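Local coordinates for Glyoxalase/bleomycin resistance protein/dioxygenase (Sphaerobacter thermophilus, PDB 4HC5), which belongs to the glyoxalase/bleomycin resistance/dioxygenase superfamily and is probably an oxidoreductase with dioxygenase activity, at residues 15-21 against 62-68; 84-90 against 128-133. One frame throughout, in Å; residues are numbered along the deposited sequence.

Overall arrangement
The chain runs through two modules of the same topology, each a beta-alpha-beta-beta-beta unit of the vicinal oxygen chelate fold. Contact 1 closes the first: strand 13-20 leads into helix 24-34, two antiparallel strands follow, and strand 62-66 returns beside the first, parallel to it. Only then does strand 79-87 open the second module, which contact 2 closes in the same way after helix 90-99, when strand 126-132 comes back alongside. The two closures are therefore in series, with centres about 19 Å apart on opposite sides of the chain's centre. They meet where I19 packs against F128, and both reach the second subunit, which continues each sheet.

Contact 1: residues 15-21 against 62-68; sequences HSATIIV and QVALGLP
Q62 opens the pairing at H15, its N donating to H15 O at 3.0 Å in an almost straight bond. Its extended side chain crosses that of H15, the amide and imidazole planes 63° apart, with OE1 3.5 Å from H15 CE1. Water 1 joins H15 NE2 to Q62 NE2, while ND1 and S16 OG share a hydrogen bond of 2.8 Å in the ring plane, so both imidazole nitrogens have partners that help fix the ring. Q62 OE1 is hydrogen-bonded to T53 OG1. Q62 O then accepts A17 N and also receives S16 CA-H, the first of several such C-H...O contacts. V63 lies on the face shared with A17, I19 and L65, its CG1 3.9 Å from I19 CG1. A64 grips the first strand twice: its N donates to A17 O and its O accepts I19 N. Its methyl sits 3.6 Å from T18 OG1, a hydroxyl bonded to G82 O of the second subunit. L65 and I19 stand next to each other, CD2 to CD1 3.6 Å; the isoleucine's chi1 of 62° starts its longer branch toward the leucine. At G66, N donates to I19 O and O accepts V21 N at 2.8 Å, the last of six backbone bonds in the parallel pairing. Past the strand, L67 CD2 approaches V21 O, and P68 CD meets I20 CG2 at 3.5 Å, the two overlapping head to tail. This pairing of first and last strands closes the first beta-alpha-beta-beta-beta module of the vicinal oxygen chelate fold. Strand 49-55 flanks 62-66 through backbone bonds to V63 and L65. Helix 24-34 covers I19 and L65 with Y31, and strand 79-87 brings T81 and I83 against I19. At S16 the second subunit extends the sheet by antiparallel pairing.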
ATOM      1  N   HIS A  15       1.310  -8.031   0.714  1.00 17.27           N
ATOM      2  CA  HIS A  15       1.449  -8.235   2.149  1.00 16.56           C
ATOM      3  C   HIS A  15       1.120  -6.963   2.953  1.00 17.69           C
ATOM      4  O   HIS A  15       0.383  -7.006   3.951  1.00 17.05           O
ATOM      5  CB  HIS A  15       2.877  -8.698   2.493  1.00 17.44           C
ATOM      6  CG  HIS A  15       3.054  -8.879   3.940  1.00 18.15           C
ATOM      7  ND1 HIS A  15       3.425  -7.848   4.776  1.00 20.36           N
ATOM      8  CD2 HIS A  15       2.819  -9.952   4.741  1.00 18.81           C
ATOM      9  CE1 HIS A  15       3.415  -8.309   6.058  1.00 22.48           C
ATOM     10  NE2 HIS A  15       3.035  -9.580   6.040  1.00 23.31           N
ATOM     11  N   SER A  16       1.701  -5.866   2.508  1.00 16.63           N
ATOM     12  CA  SER A  16       1.660  -4.611   3.278  1.00 15.80           C
ATOM     13  C   SER A  16       2.115  -3.472   2.383  1.00 15.39           C
ATOM     14  O   SER A  16       2.859  -3.649   1.459  1.00 16.04           O
ATOM     15  CB  SER A  16       2.535  -4.662   4.522  1.00 17.98           C
ATOM     16  OG  SER A  16       3.823  -5.165   4.291  1.00 17.62           O
ATOM     17  N   ALA A  17       1.617  -2.282   2.756  1.00 16.29           N
ATOM     18  CA  ALA A  17       2.137  -0.987   2.281  1.00 15.79           C
ATOM     19  C   ALA A  17       2.597  -0.220   3.545  1.00 16.14           C
ATOM     20  O   ALA A  17       2.246  -0.600   4.656  1.00 17.68           O
ATOM     21  CB  ALA A  17       1.040  -0.229   1.560  1.00 17.21           C
ATOM     22  N   THR A  18       3.398   0.781   3.344  1.00 15.84           N
ATOM     23  CA  THR A  18       4.032   1.494   4.431  1.00 16.03           C
ATOM     24  C   THR A  18       3.623   2.976   4.471  1.00 16.05           C
ATOM     25  O   THR A  18       3.529   3.628   3.415  1.00 19.56           O
ATOM     26  CB  THR A  18       5.584   1.392   4.322  1.00 17.13           C
ATOM     27  OG1 THR A  18       5.960   0.022   4.240  1.00 17.78           O
ATOM     28  CG2 THR A  18       6.345   2.019   5.506  1.00 17.53           C
ATOM     29  N   ILE A  19       3.415   3.425   5.709  1.00 15.51           N
ATOM     30  CA  ILE A  19       3.275   4.900   5.918  1.00 15.01           C
ATOM     31  C   ILE A  19       4.462   5.297   6.831  1.00 15.20           C
ATOM     32  O   ILE A  19       5.070   4.468   7.468  1.00 17.41           O
ATOM     33  CB  ILE A  19       1.948   5.298   6.479  1.00 17.55           C
ATOM     34  CG1 ILE A  19       1.708   4.678   7.865  1.00 17.06           C
ATOM     35  CG2 ILE A  19       0.804   4.936   5.507  1.00 18.43           C
ATOM     36  CD1 ILE A  19       0.508   5.248   8.650  1.00 20.62           C
ATOM     37  N   ILE A  20       4.767   6.557   6.822  1.00 14.90           N
ATOM     38  CA  ILE A  20       5.840   7.140   7.645  1.00 14.69           C
ATOM     39  C   ILE A  20       5.205   7.936   8.783  1.00 13.49           C
ATOM     40  O   ILE A  20       4.443   8.857   8.544  1.00 15.01           O
ATOM     41  CB  ILE A  20       6.770   7.984   6.755  1.00 14.16           C
ATOM     42  CG1 ILE A  20       7.229   7.265   5.467  1.00 17.35           C
ATOM     43  CG2 ILE A  20       8.016   8.436   7.564  1.00 16.58           C
ATOM     44  CD1 ILE A  20       8.034   5.993   5.641  1.00 17.73           C
ATOM     45  N   VAL A  21       5.656   7.584   9.974  1.00 13.95           N
ATOM     46  CA  VAL A  21       5.200   8.188  11.208  1.00 15.56           C
ATOM     47  C   VAL A  21       6.396   8.733  11.994  1.00 16.27           C
ATOM     48  O   VAL A  21       7.528   8.359  11.714  1.00 16.42           O
ATOM     49  CB  VAL A  21       4.343   7.233  12.077  1.00 15.12           C
ATOM     50  CG1 VAL A  21       3.094   6.759  11.260  1.00 17.40           C
ATOM     51  CG2 VAL A  21       5.137   6.093  12.648  1.00 16.94           C
ATOM     52  N   GLN A  62      -1.798  -5.532   5.352  1.00 16.94           N
ATOM     53  CA  GLN A  62      -1.379  -4.761   6.533  1.00 17.08           C
ATOM     54  C   GLN A  62      -0.831  -3.400   6.117  1.00 16.01           C
ATOM     55  O   GLN A  62      -0.494  -3.179   4.941  1.00 16.13           O
ATOM     56  CB  GLN A  62      -0.348  -5.570   7.281  1.00 17.14           C
ATOM     57  CG  GLN A  62      -0.817  -6.929   7.774  1.00 18.26           C
ATOM     58  CD  GLN A  62       0.298  -7.819   8.309  1.00 17.79           C
ATOM     59  OE1 GLN A  62       1.377  -7.350   8.705  1.00 21.74           O
ATOM     60  NE2 GLN A  62       0.047  -9.132   8.287  1.00 22.41           N
ATOM     61  N   VAL A  63      -0.720  -2.504   7.082  1.00 15.49           N
ATOM     62  CA  VAL A  63      -0.020  -1.225   6.919  1.00 15.44           C
ATOM     63  C   VAL A  63       1.154  -1.220   7.925  1.00 16.04           C
ATOM     64  O   VAL A  63       0.958  -1.429   9.136  1.00 16.57           O
ATOM     65  CB  VAL A  63      -0.972  -0.048   7.213  1.00 15.79           C
ATOM     66  CG1 VAL A  63      -0.222   1.316   7.188  1.00 19.47           C
ATOM     67  CG2 VAL A  63      -2.181  -0.085   6.245  1.00 19.26           C
ATOM     68  N   ALA A  64       2.373  -1.039   7.378  1.00 15.39           N
ATOM     69  CA  ALA A  64       3.576  -0.934   8.174  1.00 14.70           C
ATOM     70  C   ALA A  64       3.698   0.576   8.631  1.00 13.86           C
ATOM     71  O   ALA A  64       3.463   1.514   7.855  1.00 15.70           O
ATOM     72  CB  ALA A  64       4.803  -1.355   7.364  1.00 16.43           C
ATOM     73  N   LEU A  65       4.036   0.684   9.913  1.00 14.76           N
ATOM     74  CA  LEU A  65       4.231   2.016  10.537  1.00 14.75           C
ATOM     75  C   LEU A  65       5.723   2.261  10.599  1.00 14.85           C
ATOM     76  O   LEU A  65       6.387   1.903  11.549  1.00 17.73           O
ATOM     77  CB  LEU A  65       3.605   1.982  11.932  1.00 16.67           C
ATOM     78  CG  LEU A  65       2.063   1.668  11.972  1.00 17.05           C
ATOM     79  CD1 LEU A  65       1.548   1.698  13.403  1.00 18.43           C
ATOM     80  CD2 LEU A  65       1.277   2.611  11.027  1.00 17.09           C
ATOM     81  N   GLY A  66       6.234   2.830   9.506  1.00 15.55           N
ATOM     82  CA  GLY A  66       7.660   3.059   9.312  1.00 16.26           C
ATOM     83  C   GLY A  66       8.121   4.411   9.896  1.00 14.53           C
ATOM     84  O   GLY A  66       7.312   5.279  10.191  1.00 16.71           O
ATOM     85  N   LEU A  67       9.428   4.547  10.045  1.00 16.43           N
ATOM     86  CA  LEU A  67      10.051   5.796  10.501  1.00 15.44           C
ATOM     87  C   LEU A  67      10.892   6.408   9.402  1.00 17.47           C
ATOM     88  O   LEU A  67      11.461   5.627   8.592  1.00 17.45           O
ATOM     89  CB  LEU A  67      10.946   5.581  11.725  1.00 16.96           C
ATOM     90  CG  LEU A  67      10.235   5.215  13.047  1.00 17.16           C
ATOM     91  CD1 LEU A  67      11.245   4.700  14.064  1.00 18.95           C
ATOM     92  CD2 LEU A  67       9.402   6.379  13.586  1.00 19.58           C
ATOM     93  N   PRO A  68      11.101   7.738   9.405  1.00 15.95           N
ATOM     94  CA  PRO A  68      12.011   8.286   8.455  1.00 16.67           C
ATOM     95  C   PRO A  68      13.373   7.617   8.451  1.00 17.25           C
ATOM     96  O   PRO A  68      14.046   7.458   7.409  1.00 18.62           O
ATOM     97  CB  PRO A  68      12.075   9.746   8.848  1.00 16.27           C
ATOM     98  CG  PRO A  68      10.753  10.018   9.458  1.00 17.52           C
ATOM     99  CD  PRO A  68      10.387   8.756  10.164  1.00 15.05           C
TER
HETATM  100  O   HOH W   1       2.125 -11.564   7.764  1.00 37.43           O

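Contact 2: residues 84-90 against 128-133; sequences SLITRDI and FFLVEE
E133 OE2 takes R88 NE at 2.8 Å in a salt bridge: OE2 lies near the guanidinium plane but is itself met from above the carboxylate, the two planes 46° apart, and the bond is bent (140°). The two side chains run in step. E132, with CG anti to the backbone N (chi1 -171°) and an extended chain, brings OE2 to I90 N, 2.8 Å and nearly straight; the nitrogen approaches on the anti side, tilted from the carboxylate plane. D89 is the N-cap of helix 90-99, its OD1 accepting E92 N. Water 3 donates to both D89 OD1 and E132 OE2, bridging like charges 4.2 Å apart, and water 2 links R88 O with E133 O. Four backbone bonds zip the parallel strands, from L85 N to F129 O through to E133 N and T87 O, closing the second beta-alpha-beta-beta-beta module. Outward, L85 CD1 lies 3.9 Å from F128 CG; L130 CD1 fits between L85 CB and T87 CG2, while I90 CD1 reaches L130 CG at 4.1 Å. On the other face I86 CD1 touches V131 CB, its CG2 meets E133 CB at 3.6 Å, and S84 OG sits at the edge of the F129 ring. T87 OG1 is hydrogen-bonded to M10 O of the second subunit. The two C-terminal glutamates thus clasp the turn after strand 79-87: E133 balances the charge of R88, and E132 is probably stabilised as the anion, despite D89, by I90 N, the helix start and a long, weak ion pair with R116.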
ATOM      1  N   SER A  84      -6.060   4.171  -0.018  1.00 16.35           N
ATOM      2  CA  SER A  84      -7.505   4.338   0.101  1.00 16.77           C
ATOM      3  C   SER A  84      -8.025   3.198   0.980  1.00 15.97           C
ATOM      4  O   SER A  84      -7.566   2.042   0.894  1.00 17.29           O
ATOM      5  CB  SER A  84      -8.209   4.314  -1.229  1.00 17.52           C
ATOM      6  OG  SER A  84      -7.753   5.355  -2.089  1.00 21.94           O
ATOM      7  N   LEU A  85      -8.957   3.518   1.837  1.00 15.96           N
ATOM      8  CA  LEU A  85      -9.531   2.640   2.849  1.00 15.74           C
ATOM      9  C   LEU A  85     -11.042   2.505   2.584  1.00 15.67           C
ATOM     10  O   LEU A  85     -11.698   3.492   2.294  1.00 18.37           O
ATOM     11  CB  LEU A  85      -9.312   3.208   4.246  1.00 17.08           C
ATOM     12  CG  LEU A  85      -7.847   3.430   4.670  1.00 16.48           C
ATOM     13  CD1 LEU A  85      -7.800   4.172   6.036  1.00 17.79           C
ATOM     14  CD2 LEU A  85      -7.049   2.126   4.696  1.00 17.55           C
ATOM     15  N   ILE A  86     -11.548   1.279   2.779  1.00 16.34           N
ATOM     16  CA  ILE A  86     -12.980   1.008   2.640  1.00 17.16           C
ATOM     17  C   ILE A  86     -13.636   0.847   4.015  1.00 17.04           C
ATOM     18  O   ILE A  86     -13.074   0.219   4.931  1.00 19.23           O
ATOM     19  CB  ILE A  86     -13.240  -0.286   1.819  1.00 17.24           C
ATOM     20  CG1 ILE A  86     -12.720  -0.084   0.386  1.00 19.28           C
ATOM     21  CG2 ILE A  86     -14.699  -0.682   1.831  1.00 18.86           C
ATOM     22  CD1 ILE A  86     -13.276   1.030  -0.423  1.00 24.76           C
ATOM     23  N   THR A  87     -14.827   1.441   4.137  1.00 18.28           N
ATOM     24  CA  THR A  87     -15.699   1.212   5.274  1.00 18.85           C
ATOM     25  C   THR A  87     -17.060   0.785   4.707  1.00 18.98           C
ATOM     26  O   THR A  87     -17.444   1.197   3.630  1.00 19.80           O
ATOM     27  CB  THR A  87     -15.856   2.482   6.160  1.00 19.15           C
ATOM     28  OG1 THR A  87     -16.668   2.165   7.284  1.00 22.13           O
ATOM     29  CG2 THR A  87     -16.479   3.649   5.381  1.00 20.26           C
ATOM     30  N   ARG A  88     -17.757  -0.025   5.465  1.00 20.87           N
ATOM     31  CA  ARG A  88     -19.123  -0.410   5.088  1.00 23.48           C
ATOM     32  C   ARG A  88     -20.226   0.570   5.489  1.00 22.69           C
ATOM     33  O   ARG A  88     -21.355   0.492   5.004  1.00 27.69           O
ATOM     34  CB  ARG A  88     -19.429  -1.832   5.559  1.00 25.29           C
ATOM     35  CG  ARG A  88     -18.429  -2.809   4.921  1.00 29.90           C
ATOM     36  CD  ARG A  88     -18.930  -4.246   4.732  1.00 39.57           C
ATOM     37  NE  ARG A  88     -17.820  -5.022   4.127  1.00 44.00           N
ATOM     38  CZ  ARG A  88     -16.837  -5.643   4.787  1.00 47.02           C
ATOM     39  NH1 ARG A  88     -15.875  -6.296   4.112  1.00 48.35           N
ATOM     40  NH2 ARG A  88     -16.804  -5.628   6.118  1.00 45.79           N
ATOM     41  N   ASP A  89     -19.928   1.499   6.395  1.00 22.88           N
ATOM     42  CA  ASP A  89     -20.882   2.546   6.854  1.00 22.02           C
ATOM     43  C   ASP A  89     -20.110   3.851   7.111  1.00 20.32           C
ATOM     44  O   ASP A  89     -19.559   4.043   8.139  1.00 20.83           O
ATOM     45  CB  ASP A  89     -21.673   2.081   8.055  1.00 22.23           C
ATOM     46  CG  ASP A  89     -22.751   3.053   8.455  1.00 28.60           C
ATOM     47  OD1 ASP A  89     -22.716   4.181   8.037  1.00 26.56           O
ATOM     48  OD2 ASP A  89     -23.610   2.633   9.214  1.00 35.85           O
ATOM     49  N   ILE A  90     -20.068   4.691   6.102  1.00 19.19           N
ATOM     50  CA  ILE A  90     -19.279   5.905   6.167  1.00 19.09           C
ATOM     51  C   ILE A  90     -19.891   6.977   7.075  1.00 21.10           C
ATOM     52  O   ILE A  90     -19.185   7.729   7.642  1.00 19.21           O
ATOM     53  CB  ILE A  90     -18.880   6.446   4.776  1.00 18.42           C
ATOM     54  CG1 ILE A  90     -17.664   7.347   4.925  1.00 18.87           C
ATOM     55  CG2 ILE A  90     -20.041   7.152   4.113  1.00 20.89           C
ATOM     56  CD1 ILE A  90     -17.002   7.742   3.645  1.00 19.79           C
ATOM     57  N   PHE A 128      -5.572   9.890   4.203  1.00 16.47           N
ATOM     58  CA  PHE A 128      -6.211   8.687   3.567  1.00 15.41           C
ATOM     59  C   PHE A 128      -7.499   9.136   2.914  1.00 15.00           C
ATOM     60  O   PHE A 128      -8.258   9.965   3.449  1.00 16.92           O
ATOM     61  CB  PHE A 128      -6.522   7.633   4.634  1.00 16.81           C
ATOM     62  CG  PHE A 128      -5.328   7.133   5.363  1.00 16.13           C
ATOM     63  CD1 PHE A 128      -4.565   6.132   4.887  1.00 16.34           C
ATOM     64  CD2 PHE A 128      -4.898   7.734   6.525  1.00 18.45           C
ATOM     65  CE1 PHE A 128      -3.450   5.685   5.546  1.00 18.28           C
ATOM     66  CE2 PHE A 128      -3.751   7.330   7.180  1.00 18.75           C
ATOM     67  CZ  PHE A 128      -3.038   6.238   6.703  1.00 19.32           C
ATOM     68  N   PHE A 129      -7.866   8.431   1.838  1.00 15.23           N
ATOM     69  CA  PHE A 129      -9.174   8.547   1.179  1.00 14.83           C
ATOM     70  C   PHE A 129     -10.039   7.416   1.727  1.00 14.24           C
ATOM     71  O   PHE A 129      -9.604   6.260   1.719  1.00 17.28           O
ATOM     72  CB  PHE A 129      -8.965   8.431  -0.312  1.00 16.02           C
ATOM     73  CG  PHE A 129     -10.187   8.710  -1.169  1.00 16.58           C
ATOM     74  CD1 PHE A 129     -10.961   9.849  -0.942  1.00 16.89           C
ATOM     75  CD2 PHE A 129     -10.486   7.934  -2.284  1.00 18.63           C
ATOM     76  CE1 PHE A 129     -12.020  10.124  -1.789  1.00 19.01           C
ATOM     77  CE2 PHE A 129     -11.531   8.229  -3.123  1.00 19.11           C
ATOM     78  CZ  PHE A 129     -12.293   9.364  -2.858  1.00 18.80           C
ATOM     79  N   LEU A 130     -11.210   7.747   2.300  1.00 14.42           N
ATOM     80  CA  LEU A 130     -12.107   6.864   2.937  1.00 15.52           C
ATOM     81  C   LEU A 130     -13.345   6.765   2.054  1.00 14.69           C
ATOM     82  O   LEU A 130     -14.018   7.753   1.813  1.00 15.91           O
ATOM     83  CB  LEU A 130     -12.482   7.340   4.342  1.00 16.22           C
ATOM     84  CG  LEU A 130     -13.424   6.465   5.125  1.00 16.95           C
ATOM     85  CD1 LEU A 130     -12.829   5.081   5.385  1.00 19.24           C
ATOM     86  CD2 LEU A 130     -13.844   7.143   6.469  1.00 19.24           C
ATOM     87  N   VAL A 131     -13.655   5.534   1.619  1.00 15.62           N
ATOM     88  CA  VAL A 131     -14.725   5.272   0.670  1.00 16.29           C
ATOM     89  C   VAL A 131     -15.683   4.225   1.203  1.00 17.42           C
ATOM     90  O   VAL A 131     -15.269   3.243   1.790  1.00 17.76           O
ATOM     91  CB  VAL A 131     -14.135   4.798  -0.714  1.00 18.76           C
ATOM     92  CG1 VAL A 131     -15.296   4.683  -1.717  1.00 21.25           C
ATOM     93  CG2 VAL A 131     -13.068   5.736  -1.198  1.00 22.14           C
ATOM     94  N   GLU A 132     -16.993   4.479   1.023  1.00 17.83           N
ATOM     95  CA  GLU A 132     -17.998   3.543   1.442  1.00 18.57           C
ATOM     96  C   GLU A 132     -18.122   2.479   0.345  1.00 22.67           C
ATOM     97  O   GLU A 132     -18.322   2.798  -0.814  1.00 22.96           O
ATOM     98  CB  GLU A 132     -19.333   4.251   1.620  1.00 19.92           C
ATOM     99  CG  GLU A 132     -20.373   3.358   2.258  1.00 20.76           C
ATOM    100  CD  GLU A 132     -21.611   4.170   2.704  1.00 26.17           C
ATOM    101  OE1 GLU A 132     -22.339   4.807   1.852  1.00 33.44           O
ATOM    102  OE2 GLU A 132     -21.790   4.192   3.920  1.00 24.92           O
ATOM    103  N   GLU A 133     -18.136   1.256   0.794  1.00 22.74           N
ATOM    104  CA  GLU A 133     -18.203   0.075  -0.085  1.00 25.63           C
ATOM    105  C   GLU A 133     -19.439   0.060  -0.909  1.00 34.99           C
ATOM    106  O   GLU A 133     -20.555   0.097  -0.335  1.00 46.15           O
ATOM    107  CB  GLU A 133     -18.061  -1.209   0.734  1.00 32.12           C
ATOM    108  CG  GLU A 133     -17.847  -2.442  -0.131  1.00 35.33           C
ATOM    109  CD  GLU A 133     -17.563  -3.713   0.697  1.00 32.56           C
ATOM    110  OE1 GLU A 133     -16.512  -4.339   0.446  1.00 49.65           O
ATOM    111  OE2 GLU A 133     -18.421  -4.099   1.561  1.00 45.43           O
ATOM    112  OXT GLU A 133     -19.318  -0.048  -2.181  1.00 50.53           O
TER
HETATM  113  O   HOH W   2     -21.463  -0.485   2.286  1.00 41.87           O
HETATM  114  O   HOH W   3     -23.239   5.610   5.626  1.00 34.07           O